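Local coordinates for protein beta-xylosidase (Uncultured organism, PDB 4MLG) that catalyses the hydrolysis of beta-xylosides, probably trimming xylose units from the ends of xylo-oligosaccharides, as a calcium-binding beta-propeller enzyme of glycoside hydrolase family 43, at residues A[75-80]-A[122-127]; A[97-102]-A[111-116]; A[235-240]-A[273-278]; A[245-250]-A[258-263]. All blocks are in the same frame, centred on the assembly; numbering follows the deposited sequence.

Interaction 1 (A[75-80]-A[122-127])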
# COMPACT_ATOMS: atom_id res chain seq x y z
N ASP A 75 -16.13 -8.01 -8.00
CA ASP A 75 -15.55 -8.02 -9.34
C ASP A 75 -14.13 -7.46 -9.37
O ASP A 75 -13.42 -7.59 -10.37
CB ASP A 75 -16.44 -7.25 -10.32
CG ASP A 75 -17.87 -7.75 -10.33
OD1 ASP A 75 -18.11 -8.89 -9.88
OD2 ASP A 75 -18.76 -7.00 -10.78
N ILE A 76 -13.72 -6.82 -8.28
CA ILE A 76 -12.39 -6.23 -8.19
C ILE A 76 -11.40 -7.22 -7.57
O ILE A 76 -11.61 -7.69 -6.45
CB ILE A 76 -12.41 -4.92 -7.38
CG1 ILE A 76 -13.49 -3.98 -7.92
CG2 ILE A 76 -11.05 -4.24 -7.42
CD1 ILE A 76 -13.66 -2.72 -7.11
N PRO A 77 -10.32 -7.54 -8.30
CA PRO A 77 -9.34 -8.55 -7.87
C PRO A 77 -8.55 -8.16 -6.62
O PRO A 77 -8.29 -9.02 -5.78
CB PRO A 77 -8.40 -8.65 -9.08
CG PRO A 77 -9.21 -8.15 -10.23
CD PRO A 77 -10.06 -7.06 -9.66
N TRP A 78 -8.18 -6.89 -6.51
CA TRP A 78 -7.38 -6.44 -5.38
C TRP A 78 -8.25 -5.92 -4.24
O TRP A 78 -7.76 -5.30 -3.30
CB TRP A 78 -6.40 -5.34 -5.82
CG TRP A 78 -7.07 -4.09 -6.32
CD1 TRP A 78 -7.56 -3.86 -7.57
CD2 TRP A 78 -7.31 -2.88 -5.57
NE1 TRP A 78 -8.09 -2.60 -7.66
CE2 TRP A 78 -7.95 -1.98 -6.44
CE3 TRP A 78 -7.05 -2.48 -4.26
CZ2 TRP A 78 -8.33 -0.70 -6.04
CZ3 TRP A 78 -7.43 -1.21 -3.86
CH2 TRP A 78 -8.06 -0.34 -4.75
N ALA A 79 -9.55 -6.21 -4.33
CA ALA A 79 -10.53 -5.63 -3.42
C ALA A 79 -10.34 -6.01 -1.95
O ALA A 79 -10.08 -7.16 -1.62
CB ALA A 79 -11.94 -5.98 -3.87
N GLY A 80 -10.49 -5.01 -1.09
CA GLY A 80 -10.56 -5.21 0.34
C GLY A 80 -11.97 -4.89 0.79
O GLY A 80 -12.78 -5.79 0.97
N PHE A 122 -18.39 -1.47 -16.26
CA PHE A 122 -16.98 -1.12 -16.19
C PHE A 122 -16.14 -2.30 -15.74
O PHE A 122 -16.41 -2.92 -14.71
CB PHE A 122 -16.78 0.06 -15.22
CG PHE A 122 -17.33 1.37 -15.73
CD1 PHE A 122 -16.49 2.31 -16.29
CD2 PHE A 122 -18.68 1.65 -15.65
CE1 PHE A 122 -16.98 3.52 -16.76
CE2 PHE A 122 -19.19 2.85 -16.12
CZ PHE A 122 -18.34 3.78 -16.67
N ILE A 123 -15.11 -2.62 -16.52
CA ILE A 123 -14.19 -3.70 -16.17
C ILE A 123 -12.96 -3.15 -15.47
O ILE A 123 -12.20 -2.37 -16.05
CB ILE A 123 -13.77 -4.50 -17.42
CG1 ILE A 123 -15.00 -5.08 -18.12
CG2 ILE A 123 -12.81 -5.62 -17.03
CD1 ILE A 123 -14.68 -5.90 -19.35
N PRO A 124 -12.75 -3.56 -14.21
CA PRO A 124 -11.66 -3.03 -13.38
C PRO A 124 -10.31 -3.64 -13.72
O PRO A 124 -10.25 -4.78 -14.18
CB PRO A 124 -12.08 -3.46 -11.97
CG PRO A 124 -12.83 -4.72 -12.18
CD PRO A 124 -13.56 -4.55 -13.49
N GLN A 125 -9.25 -2.88 -13.50
CA GLN A 125 -7.90 -3.41 -13.63
C GLN A 125 -7.63 -4.31 -12.43
O GLN A 125 -8.31 -4.22 -11.42
CB GLN A 125 -6.88 -2.27 -13.67
CG GLN A 125 -7.04 -1.33 -14.86
CD GLN A 125 -6.76 -2.00 -16.18
OE1 GLN A 125 -7.63 -2.64 -16.77
NE2 GLN A 125 -5.53 -1.86 -16.67
N GLU A 126 -6.64 -5.19 -12.55
CA GLU A 126 -6.39 -6.18 -11.51
C GLU A 126 -5.65 -5.59 -10.31
O GLU A 126 -5.64 -6.18 -9.23
CB GLU A 126 -5.63 -7.38 -12.07
CG GLU A 126 -6.38 -8.10 -13.18
CD GLU A 126 -5.63 -9.30 -13.70
OE1 GLU A 126 -4.62 -9.68 -13.08
OE2 GLU A 126 -6.05 -9.86 -14.74
N ASN A 127 -5.04 -4.43 -10.50
CA ASN A 127 -4.28 -3.78 -9.43
C ASN A 127 -4.56 -2.28 -9.36
O ASN A 127 -4.88 -1.66 -10.37
CB ASN A 127 -2.78 -4.04 -9.60
CG ASN A 127 -2.42 -5.51 -9.43
OD1 ASN A 127 -2.33 -6.25 -10.41
ND2 ASN A 127 -2.22 -5.93 -8.19
O HOH W 1 -9.04 -1.83 -10.69

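Interaction 2 (A[97-102]-A[111-116])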
# COMPACT_ATOMS: atom_id res chain seq x y z
N MET A 97 -13.25 4.97 -15.14
CA MET A 97 -13.79 5.19 -13.81
C MET A 97 -12.70 5.05 -12.75
O MET A 97 -12.01 4.04 -12.69
CB MET A 97 -14.93 4.21 -13.51
CG MET A 97 -15.42 4.26 -12.07
SD MET A 97 -16.76 3.11 -11.74
CE MET A 97 -18.03 3.74 -12.83
N TYR A 98 -12.55 6.08 -11.93
CA TYR A 98 -11.55 6.07 -10.87
C TYR A 98 -12.21 5.93 -9.50
O TYR A 98 -12.87 6.85 -9.02
CB TYR A 98 -10.68 7.33 -10.92
CG TYR A 98 -9.83 7.41 -12.16
CD1 TYR A 98 -8.50 7.00 -12.14
CD2 TYR A 98 -10.35 7.89 -13.36
CE1 TYR A 98 -7.71 7.08 -13.28
CE2 TYR A 98 -9.56 7.97 -14.50
CZ TYR A 98 -8.25 7.56 -14.45
OH TYR A 98 -7.47 7.64 -15.58
N PHE A 99 -12.03 4.76 -8.89
CA PHE A 99 -12.68 4.46 -7.62
C PHE A 99 -11.67 4.29 -6.49
O PHE A 99 -10.60 3.72 -6.68
CB PHE A 99 -13.53 3.19 -7.75
CG PHE A 99 -12.75 1.97 -8.17
CD1 PHE A 99 -12.18 1.13 -7.23
CD2 PHE A 99 -12.59 1.67 -9.51
CE1 PHE A 99 -11.46 0.02 -7.62
CE2 PHE A 99 -11.88 0.55 -9.91
CZ PHE A 99 -11.32 -0.27 -8.96
N PRO A 100 -12.02 4.82 -5.30
CA PRO A 100 -11.22 4.60 -4.09
C PRO A 100 -11.66 3.31 -3.40
O PRO A 100 -12.84 2.98 -3.40
CB PRO A 100 -11.58 5.81 -3.24
CG PRO A 100 -12.98 6.13 -3.62
CD PRO A 100 -13.13 5.75 -5.07
N LEU A 101 -10.70 2.59 -2.83
CA LEU A 101 -10.99 1.31 -2.20
C LEU A 101 -9.81 0.88 -1.34
O LEU A 101 -8.67 0.87 -1.80
CB LEU A 101 -11.28 0.25 -3.26
CG LEU A 101 -11.69 -1.15 -2.80
CD1 LEU A 101 -13.13 -1.17 -2.32
CD2 LEU A 101 -11.49 -2.15 -3.93
N LYS A 102 -10.09 0.52 -0.09
CA LYS A 102 -9.05 -0.03 0.76
C LYS A 102 -8.60 -1.36 0.18
O LYS A 102 -9.43 -2.18 -0.21
CB LYS A 102 -9.57 -0.23 2.19
CG LYS A 102 -9.87 1.05 2.95
CD LYS A 102 -10.24 0.74 4.39
CE LYS A 102 -10.47 1.99 5.21
NZ LYS A 102 -10.85 1.65 6.61
N GLY A 111 -8.32 2.64 -7.89
CA GLY A 111 -8.29 1.72 -9.01
C GLY A 111 -8.96 2.28 -10.25
O GLY A 111 -9.66 3.29 -10.18
N VAL A 112 -8.75 1.61 -11.38
CA VAL A 112 -9.32 2.05 -12.65
C VAL A 112 -10.24 1.00 -13.26
O VAL A 112 -9.88 -0.17 -13.35
CB VAL A 112 -8.21 2.39 -13.67
CG1 VAL A 112 -8.82 2.78 -15.01
CG2 VAL A 112 -7.33 3.51 -13.14
N ALA A 113 -11.44 1.43 -13.65
CA ALA A 113 -12.37 0.56 -14.36
C ALA A 113 -12.72 1.19 -15.71
O ALA A 113 -12.98 2.39 -15.79
CB ALA A 113 -13.62 0.34 -13.53
N ILE A 114 -12.74 0.38 -16.76
CA ILE A 114 -12.89 0.88 -18.12
C ILE A 114 -14.17 0.38 -18.80
O ILE A 114 -14.58 -0.77 -18.59
CB ILE A 114 -11.67 0.49 -18.99
CG1 ILE A 114 -10.37 0.76 -18.24
CG2 ILE A 114 -11.69 1.23 -20.32
CD1 ILE A 114 -9.12 0.42 -19.02
N SER A 115 -14.79 1.24 -19.60
CA SER A 115 -15.97 0.87 -20.37
C SER A 115 -15.97 1.56 -21.73
O SER A 115 -15.32 2.60 -21.91
CB SER A 115 -17.25 1.21 -19.61
OG SER A 115 -18.40 0.89 -20.37
N ASP A 116 -16.70 1.00 -22.69
CA ASP A 116 -16.78 1.57 -24.03
C ASP A 116 -17.90 2.61 -24.14
O ASP A 116 -17.95 3.38 -25.09
CB ASP A 116 -16.98 0.47 -25.08
CG ASP A 116 -15.73 -0.35 -25.31
OD1 ASP A 116 -14.63 0.24 -25.35
OD2 ASP A 116 -15.84 -1.58 -25.45

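Interaction 3 (A[235-240]-A[273-278]). With CA (calcium ion), chain M; SO4 (sulfate ion), chain N.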
# COMPACT_ATOMS: atom_id res chain seq x y z
N TYR A 235 -12.36 26.82 -10.79
CA TYR A 235 -13.10 26.76 -9.53
C TYR A 235 -12.87 25.43 -8.82
O TYR A 235 -13.40 24.40 -9.23
CB TYR A 235 -14.60 26.95 -9.78
CG TYR A 235 -15.00 28.35 -10.20
CD1 TYR A 235 -15.38 29.30 -9.26
CD2 TYR A 235 -15.00 28.72 -11.54
CE1 TYR A 235 -15.75 30.58 -9.65
CE2 TYR A 235 -15.36 29.99 -11.94
CZ TYR A 235 -15.74 30.92 -10.98
OH TYR A 235 -16.10 32.19 -11.37
N PHE A 236 -12.07 25.46 -7.76
CA PHE A 236 -11.85 24.27 -6.96
C PHE A 236 -12.75 24.28 -5.74
O PHE A 236 -12.53 25.03 -4.79
CB PHE A 236 -10.38 24.17 -6.53
CG PHE A 236 -10.09 22.97 -5.67
CD1 PHE A 236 -9.93 21.72 -6.25
CD2 PHE A 236 -9.97 23.09 -4.30
CE1 PHE A 236 -9.66 20.60 -5.47
CE2 PHE A 236 -9.70 21.98 -3.51
CZ PHE A 236 -9.54 20.74 -4.09
N SER A 237 -13.78 23.44 -5.77
CA SER A 237 -14.71 23.33 -4.65
C SER A 237 -14.44 22.05 -3.85
O SER A 237 -13.82 21.11 -4.35
CB SER A 237 -16.15 23.36 -5.14
OG SER A 237 -16.39 22.35 -6.10
N TYR A 238 -14.90 22.03 -2.60
CA TYR A 238 -14.58 20.94 -1.69
C TYR A 238 -15.47 20.95 -0.45
O TYR A 238 -16.22 21.91 -0.22
CB TYR A 238 -13.11 21.02 -1.27
CG TYR A 238 -12.73 22.34 -0.63
CD1 TYR A 238 -12.69 22.48 0.75
CD2 TYR A 238 -12.39 23.44 -1.41
CE1 TYR A 238 -12.34 23.68 1.34
CE2 TYR A 238 -12.04 24.64 -0.83
CZ TYR A 238 -12.02 24.76 0.55
OH TYR A 238 -11.67 25.95 1.12
N SER A 239 -15.37 19.89 0.35
CA SER A 239 -16.11 19.79 1.60
C SER A 239 -15.21 20.10 2.79
O SER A 239 -14.01 19.80 2.77
CB SER A 239 -16.71 18.39 1.76
OG SER A 239 -17.22 18.19 3.07
N THR A 240 -15.78 20.70 3.83
CA THR A 240 -15.01 21.09 5.01
C THR A 240 -15.26 20.16 6.19
O THR A 240 -14.80 20.42 7.30
CB THR A 240 -15.30 22.53 5.43
OG1 THR A 240 -16.68 22.64 5.83
CG2 THR A 240 -15.02 23.50 4.29
N THR A 273 -21.35 16.19 3.53
CA THR A 273 -21.82 16.93 2.37
C THR A 273 -20.86 16.71 1.20
O THR A 273 -19.65 16.88 1.34
CB THR A 273 -22.03 18.43 2.68
OG1 THR A 273 -22.48 19.11 1.50
CG2 THR A 273 -20.74 19.07 3.18
N HIS A 274 -21.40 16.31 0.06
CA HIS A 274 -20.58 15.98 -1.11
C HIS A 274 -21.28 16.50 -2.35
O HIS A 274 -22.50 16.59 -2.39
CB HIS A 274 -20.39 14.47 -1.20
CG HIS A 274 -19.13 14.06 -1.89
ND1 HIS A 274 -18.07 13.49 -1.22
CD2 HIS A 274 -18.75 14.15 -3.19
CE1 HIS A 274 -17.10 13.23 -2.08
NE2 HIS A 274 -17.48 13.63 -3.28
N HIS A 275 -20.51 16.83 -3.38
CA HIS A 275 -21.08 17.53 -4.53
C HIS A 275 -20.35 17.30 -5.85
O HIS A 275 -19.35 16.59 -5.92
CB HIS A 275 -21.06 19.03 -4.25
CG HIS A 275 -19.69 19.63 -4.37
ND1 HIS A 275 -18.67 19.31 -3.50
CD2 HIS A 275 -19.17 20.50 -5.26
CE1 HIS A 275 -17.58 19.97 -3.85
NE2 HIS A 275 -17.86 20.70 -4.91
N SER A 276 -20.88 17.94 -6.89
CA SER A 276 -20.26 18.01 -8.21
C SER A 276 -20.96 19.09 -9.02
O SER A 276 -22.19 19.13 -9.08
CB SER A 276 -20.35 16.67 -8.93
OG SER A 276 -21.69 16.32 -9.21
N ILE A 277 -20.17 19.97 -9.64
CA ILE A 277 -20.72 21.09 -10.40
C ILE A 277 -20.55 20.87 -11.91
O ILE A 277 -19.46 20.55 -12.38
CB ILE A 277 -20.06 22.42 -10.00
CG1 ILE A 277 -20.15 22.60 -8.48
CG2 ILE A 277 -20.72 23.58 -10.72
CD1 ILE A 277 -19.52 23.88 -7.98
N VAL A 278 -21.64 21.06 -12.66
CA VAL A 278 -21.62 20.82 -14.10
C VAL A 278 -22.67 21.69 -14.80
O VAL A 278 -23.72 21.99 -14.23
CB VAL A 278 -21.86 19.32 -14.41
CG1 VAL A 278 -23.26 18.90 -13.99
CG2 VAL A 278 -21.63 19.03 -15.89
CA CA M . -16.51 13.77 -5.89
S SO4 N . -17.11 9.90 1.62
O1 SO4 N . -18.27 9.12 1.22
O2 SO4 N . -17.17 11.23 1.02
O3 SO4 N . -17.08 10.03 3.08
O4 SO4 N . -15.90 9.23 1.16

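Interaction 4 (A[245-250]-A[258-263])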
# COMPACT_ATOMS: atom_id res chain seq x y z
N LEU A 245 -19.60 22.32 5.35
CA LEU A 245 -19.69 23.32 4.30
C LEU A 245 -19.13 22.82 2.97
O LEU A 245 -18.22 21.99 2.95
CB LEU A 245 -18.93 24.59 4.69
CG LEU A 245 -19.27 25.25 6.02
CD1 LEU A 245 -18.25 26.33 6.34
CD2 LEU A 245 -20.67 25.83 5.99
N ILE A 246 -19.68 23.32 1.88
CA ILE A 246 -19.07 23.15 0.57
C ILE A 246 -18.53 24.50 0.11
O ILE A 246 -19.28 25.35 -0.36
CB ILE A 246 -20.07 22.60 -0.47
CG1 ILE A 246 -20.53 21.19 -0.09
CG2 ILE A 246 -19.44 22.57 -1.86
CD1 ILE A 246 -19.44 20.15 -0.19
N CYS A 247 -17.22 24.69 0.28
CA CYS A 247 -16.59 25.95 -0.08
C CYS A 247 -16.01 25.87 -1.49
O CYS A 247 -16.10 24.84 -2.15
CB CYS A 247 -15.49 26.30 0.93
SG CYS A 247 -16.09 26.56 2.62
N TYR A 248 -15.41 26.97 -1.94
CA TYR A 248 -14.77 26.99 -3.25
C TYR A 248 -13.66 28.03 -3.33
O TYR A 248 -13.69 29.05 -2.64
CB TYR A 248 -15.80 27.22 -4.36
CG TYR A 248 -16.24 28.66 -4.52
CD1 TYR A 248 -15.75 29.45 -5.56
CD2 TYR A 248 -17.14 29.24 -3.64
CE1 TYR A 248 -16.15 30.76 -5.71
CE2 TYR A 248 -17.54 30.55 -3.78
CZ TYR A 248 -17.04 31.31 -4.82
OH TYR A 248 -17.44 32.62 -4.96
N ALA A 249 -12.68 27.76 -4.19
CA ALA A 249 -11.56 28.66 -4.40
C ALA A 249 -11.36 28.90 -5.89
O ALA A 249 -11.97 28.23 -6.72
CB ALA A 249 -10.30 28.09 -3.77
N THR A 250 -10.49 29.85 -6.23
CA THR A 250 -10.24 30.17 -7.63
C THR A 250 -8.76 30.24 -7.97
O THR A 250 -7.93 30.57 -7.12
CB THR A 250 -10.92 31.49 -8.05
OG1 THR A 250 -10.54 32.54 -7.15
CG2 THR A 250 -12.44 31.35 -8.03
N PHE A 258 -4.80 27.96 -5.18
CA PHE A 258 -6.17 28.45 -5.26
C PHE A 258 -6.52 29.30 -4.05
O PHE A 258 -6.29 28.90 -2.91
CB PHE A 258 -7.15 27.28 -5.40
CG PHE A 258 -7.27 26.75 -6.80
CD1 PHE A 258 -8.41 27.01 -7.55
CD2 PHE A 258 -6.25 26.01 -7.37
CE1 PHE A 258 -8.52 26.54 -8.84
CE2 PHE A 258 -6.36 25.54 -8.66
CZ PHE A 258 -7.50 25.80 -9.40
N THR A 259 -7.08 30.47 -4.30
CA THR A 259 -7.46 31.39 -3.24
C THR A 259 -8.93 31.21 -2.85
O THR A 259 -9.82 31.29 -3.70
CB THR A 259 -7.23 32.85 -3.66
OG1 THR A 259 -5.82 33.12 -3.68
CG2 THR A 259 -7.90 33.81 -2.69
N TYR A 260 -9.16 30.95 -1.56
CA TYR A 260 -10.51 30.80 -1.02
C TYR A 260 -11.40 31.99 -1.38
O TYR A 260 -10.95 33.13 -1.40
CB TYR A 260 -10.46 30.65 0.51
CG TYR A 260 -11.81 30.71 1.19
CD1 TYR A 260 -12.60 29.57 1.31
CD2 TYR A 260 -12.29 31.90 1.71
CE1 TYR A 260 -13.84 29.62 1.93
CE2 TYR A 260 -13.53 31.96 2.33
CZ TYR A 260 -14.29 30.82 2.44
OH TYR A 260 -15.52 30.88 3.06
N ARG A 261 -12.67 31.70 -1.66
CA ARG A 261 -13.62 32.73 -2.06
C ARG A 261 -14.82 32.82 -1.13
O ARG A 261 -15.12 33.88 -0.58
CB ARG A 261 -14.07 32.52 -3.50
CG ARG A 261 -13.00 32.85 -4.53
CD ARG A 261 -12.69 34.34 -4.50
NE ARG A 261 -11.45 34.66 -5.20
CZ ARG A 261 -10.50 35.44 -4.70
NH1 ARG A 261 -10.64 35.98 -3.49
NH2 ARG A 261 -9.39 35.68 -5.39
N GLY A 262 -15.52 31.70 -0.95
CA GLY A 262 -16.70 31.69 -0.10
C GLY A 262 -17.33 30.33 0.10
O GLY A 262 -16.66 29.30 0.05
N VAL A 263 -18.64 30.33 0.34
CA VAL A 263 -19.38 29.10 0.61
C VAL A 263 -20.42 28.85 -0.47
O VAL A 263 -21.22 29.73 -0.79
CB VAL A 263 -20.08 29.18 1.98
CG1 VAL A 263 -20.93 27.93 2.23
CG2 VAL A 263 -19.07 29.37 3.10

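Interaction 1 (A[75-80]-A[122-127])
Residues 75-78 and 124-127 run alongside each other in nearly the same direction, 15° apart, with Pro-77 opposite Glu-126 and Trp-78 opposite Asn-127, yet no direct hydrogen bond links the two backbones. In the beta-propeller this joins the loop between strands 64-72 and 81-91, tightened by a type I turn from Ile-76 to Ala-79, to the edge strand 123-124 and the chain leaving it. Trp-78 carries much of the contact. Its chi1 of 63° sets CG between the backbone N and the carbonyl carbon, and from there the indole edge faces the opposite backbone, with CD1 3.4 Å from Glu-126 O, while Asn-127 C lies over one ring face. A water in the ring plane extends the edge: it accepts from Trp-78 NE1 at 3.3 Å and donates to Gln-125 O at 2.6 Å. An alanine here would probably leave that water without its indole donor and open a gap between Asn-127 and Phe-99 and Leu-101, against which the ring also packs. Lys-130 of the second subunit packs on both Pro-77 and Trp-78, placing this corner at the dimer contact. Two prolines add to it. Pro-124 puts CG 3.4 Å from Asp-75 O and CB beside Ile-76 CG1. Pro-77 crosses the extended Glu-126 side chain at about a right angle, its CG 3.7 Å from Glu-126 CA.

Interaction 2 (A[97-102]-A[111-116])
Met-97 and Ala-113 face each other as a hydrogen-bonded antiparallel pair, and two backbone bonds join them: Met-97 N to Ala-113 O at 2.7 Å, and Ala-113 N back to Met-97 O at 2.8 Å. Two residues on, Phe-99 and Gly-111 repeat the pattern, with Gly-111 N to Phe-99 O at 2.8 Å and Phe-99 N to Gly-111 O at 3.1 Å. Between these pairs Tyr-98 and Val-112 form the non-hydrogen-bonded pair, and their backbones turn outward: Tyr-98 pairs with Asp-87 and Val-112 with Gln-125, so the hairpin of strands 94-102 and 108-115 is bonded on both flanks within its propeller blade. Their side chains lie side by side, pointing the same way, with Tyr-98 CE1 3.6 Å from Val-112 CG2; the one polar tip among the side chains that touch, Tyr-98 OH, bonds weakly to Met-192 O beyond the hairpin. On the other sheet face the Phe-99 ring lies across the neighbouring strand at Gly-111. Gly-111 CA sits over its face, 3.9 Å from the centroid, and a CB on that residue would collide with Phe-99 CZ. The four backbone bonds thus set the register, while carbon contacts of Phe-99 with Gly-111 and Tyr-98 with Val-112 fill the two faces.

Interaction 3 (A[235-240]-A[273-278])
The His-275 imidazole meets Ser-237 edge-on: NE2 and Ser-237 OG form a hydrogen bond of 2.5 Å, with the hydroxyl near the ring plane and either atom a possible donor. Ser-237 O and Ile-277 CG1 also lie at this ring's edge, in plane, and Tyr-238 N approaches CE1 obliquely at 3.6 Å. The neighbouring ring, His-274, has partners at two points of its rim. Its NE2 binds the calcium ion at 2.8 Å with the metal in the ring plane, and ND1 gives a weak hydrogen bond to O2 of a sulfate ion that is probably from the crystallisation liquor. Asp-85 also binds the metal. In the propeller, strands 233-239 and 276-280 belong to different sheets; where the segments touch, residues 237-239 and 273-277 run 167° apart, but no backbone hydrogen bond joins them, and side chains bridge the gap. The CA atoms of Ser-237 and Ser-276 are 8.5 Å apart, a spacing that His-275, directed toward 235-240, spans. Its chi1 of 74° sets CG between the backbone N and the carbonyl carbon, and with CG so placed the ring extends toward Ser-237. An alanine in place of His-275 would probably leave Ser-237 OG without its imidazole mate and open a gap beside Ile-246, which packs on the ring. Closer to His-274, Ser-239 OG makes a weak bond of 3.3 Å to Thr-273 O, and the same hydroxyl bonds to Gly-241 N.

Interaction 4 (A[245-250]-A[258-263])
Arg-261 lies across two residues of the facing strand, Tyr-248 and Thr-250. Its CB rests over one face of the Tyr-248 ring, a CH-pi contact 3.8 Å from the centroid, displaced toward the rim near CZ and CE1. A chi2 of -66° bends the chain at CD, and it crosses Thr-250 at about a right angle. CG packs 3.8 Å from Thr-250 CG2, CD passes near Thr-250 OG1, and NE donates to that same OG1 at 3.0 Å, the hydroxyl oxygen standing 25° out of the guanidinium plane. At the tip CZ and NH2 each lie 3.8 Å from Thr-250 OG1, and Thr-259 CG2 covers one guanidinium face. Backbone register explains why this residue turns up here: Tyr-248 pairs with Gly-262 but Ala-249 with Tyr-260, so Arg-261 is the extra residue of a beta bulge, its N bonded to Tyr-248 O at 3.0 Å. On the sheet face bearing Cys-247 and Tyr-260, the cysteine SG meets the tyrosine ring at its edge, a sulfur-aromatic contact. The Tyr-248 hydroxyl is hydrogen-bonded to Ile-316 N, beyond the hairpin. Strand 246-251 lies between 233-239 and 258-265, and 258-265 is flanked in turn by the parallel strand 200-205.

In the fold
The four contacts fall into two pairs at separate parts of the propeller. Interactions 1 and 2 have centres 8 Å apart and share the sheet of strands 94-102, 108-115 and 123-124; interaction 2 is nested within the loop that interaction 1 closes. Later in the chain, interaction 4 is nested within interaction 3 in the same way, with centres 9 Å apart and strands 233-239 and 246-251 adjacent in one sheet. Interactions 1 and 4 lie on opposite sides of the chain's centre, 35 Å between centres. Interactions 2 and 4 are hairpin pairings within a sheet; interaction 3, nearest that centre, joins two different sheets, and its 273-278 segment supplies His-274 to the calcium ion.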